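Local coordinates for 3,4-dihydroxy-2-butanone 4-phosphate synthase (Candida albicans, PDB 1TKS), which converts D-ribulose 5-phosphate to formate and 3,4-dihydroxy-2-butanone 4-phosphate in riboflavin biosynthesis, at residues Ala48-Val51 against Arg52-Gly56. Sequence-based numbering, arbitrary orientation.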
loop_
_atom_site.group_PDB
_atom_site.type_symbol
_atom_site.label_atom_id
_atom_site.label_comp_id
_atom_site.label_asym_id
_atom_site.label_seq_id
_atom_site.Cartn_x
_atom_site.Cartn_y
_atom_site.Cartn_z
ATOM N N ALA B 48 10.600 0.280 7.040
ATOM C CA ALA B 48 11.190 -0.365 5.878
ATOM C C ALA B 48 11.023 -1.876 6.033
ATOM O O ALA B 48 10.775 -2.588 5.058
ATOM C CB ALA B 48 12.665 -0.007 5.753
ATOM N N PHE B 49 11.157 -2.359 7.267
ATOM C CA PHE B 49 11.012 -3.777 7.564
ATOM C C PHE B 49 9.567 -4.192 7.319
ATOM O O PHE B 49 9.300 -5.196 6.652
ATOM C CB PHE B 49 11.388 -4.050 9.022
ATOM C CG PHE B 49 11.316 -5.501 9.412
ATOM C CD1 PHE B 49 12.399 -6.350 9.202
ATOM C CD2 PHE B 49 10.169 -6.013 10.017
ATOM C CE1 PHE B 49 12.343 -7.691 9.591
ATOM C CE2 PHE B 49 10.102 -7.349 10.408
ATOM C CZ PHE B 49 11.197 -8.192 10.197
ATOM N N LEU B 50 8.634 -3.410 7.851
ATOM C CA LEU B 50 7.214 -3.704 7.685
ATOM C C LEU B 50 6.841 -3.791 6.205
ATOM O O LEU B 50 6.184 -4.737 5.784
ATOM C CB LEU B 50 6.367 -2.626 8.383
ATOM C CG LEU B 50 4.846 -2.806 8.298
ATOM C CD1 LEU B 50 4.448 -4.164 8.883
ATOM C CD2 LEU B 50 4.152 -1.687 9.056
ATOM N N VAL B 51 7.260 -2.800 5.422
ATOM C CA VAL B 51 6.961 -2.783 3.991
ATOM C C VAL B 51 7.614 -3.959 3.263
ATOM O O VAL B 51 6.980 -4.619 2.444
ATOM C CB VAL B 51 7.422 -1.454 3.341
ATOM C CG1 VAL B 51 7.295 -1.527 1.825
ATOM C CG2 VAL B 51 6.569 -0.308 3.866
ATOM N N ARG B 52 8.875 -4.228 3.578
ATOM C CA ARG B 52 9.615 -5.309 2.936
ATOM C C ARG B 52 8.950 -6.682 2.994
ATOM O O ARG B 52 8.995 -7.437 2.021
ATOM C CB ARG B 52 11.020 -5.403 3.542
ATOM C CG ARG B 52 11.771 -6.682 3.206
ATOM C CD ARG B 52 12.218 -6.747 1.755
ATOM N NE ARG B 52 12.903 -8.011 1.498
ATOM C CZ ARG B 52 12.282 -9.174 1.332
ATOM N NH1 ARG B 52 10.959 -9.234 1.381
ATOM N NH2 ARG B 52 12.984 -10.284 1.144
ATOM N N TYR B 53 8.322 -6.995 4.122
ATOM C CA TYR B 53 7.708 -8.304 4.304
ATOM C C TYR B 53 6.187 -8.325 4.305
ATOM O O TYR B 53 5.580 -9.332 4.663
ATOM C CB TYR B 53 8.235 -8.924 5.601
ATOM C CG TYR B 53 9.730 -9.152 5.584
ATOM C CD1 TYR B 53 10.595 -8.377 6.363
ATOM C CD2 TYR B 53 10.283 -10.129 4.761
ATOM C CE1 TYR B 53 11.981 -8.578 6.315
ATOM C CE2 TYR B 53 11.655 -10.334 4.707
ATOM C CZ TYR B 53 12.497 -9.559 5.481
ATOM O OH TYR B 53 13.859 -9.776 5.413
ATOM N N SER B 54 5.574 -7.227 3.881
ATOM C CA SER B 54 4.119 -7.147 3.875
ATOM C C SER B 54 3.540 -6.709 2.541
ATOM O O SER B 54 4.265 -6.519 1.565
ATOM C CB SER B 54 3.654 -6.167 4.947
ATOM O OG SER B 54 3.854 -4.839 4.494
ATOM N N SER B 55 2.222 -6.532 2.524
ATOM C CA SER B 55 1.510 -6.100 1.329
ATOM C C SER B 55 1.834 -4.658 0.986
ATOM O O SER B 55 1.553 -4.214 -0.122
ATOM C CB SER B 55 -0.000 -6.206 1.539
ATOM O OG SER B 55 -0.463 -5.100 2.308
ATOM N N GLY B 56 2.394 -3.926 1.944
ATOM C CA GLY B 56 2.729 -2.534 1.706
ATOM C C GLY B 56 1.567 -1.571 1.883
ATOM O O GLY B 56 1.766 -0.359 1.884
#
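Two groups grip the hydroxyl of Ser54 at the C-terminal end of helix 44-52: OG donates to Leu50 O at 2.7 Å and accepts from Gly56 N at 3.1 Å, the latter closing an ST turn. Because OG lies between the backbone N and the carbonyl carbon (chi1 77°), it reaches back to the last turn of the helix while still meeting the amide two residues ahead. It comes to Leu50 O from above the carbonyl plane, replacing the backbone amide that would continue the helical ladder; Ser54 N turns instead to Val51 O at 3.3 Å. The preceding bonds are still helical, with Arg52 N on Ala48 O (2.9 Å) and Tyr53 N on Phe49 O (3.3 Å). Gly56, whose N-H points back to Ser54 OG, adopts a positive phi as the chain leaves the turn.

On another side of the helix end, Tyr53 turns its CD1-CE1 edge toward a face of Phe49 in a T-shaped pair, planes at 61° and centroids 5.0 Å apart. The closest atoms are the two CE1 carbons, Phe49 CE1 and Tyr53 CE1, at 3.4 Å. Arg52 CG lies over the centre of one Tyr53 ring face, and the bend at chi2 brings the guanidinium back along that ring, with Tyr53 CE2 above its plane. NH1 of Arg52 forms a salt bridge with Asp170.

His188 and Phe184 of helix 178-188 extend the aromatic cluster, while Leu50 packs on Val163 and Cys165 of strand 162-166. Val51 touches Arg106 of helix 103-114, and Ser55 O bonds to Arg106 of the second subunit, placing this helix-to-loop turn between the sheet and the dimer interface, before strand 59-63.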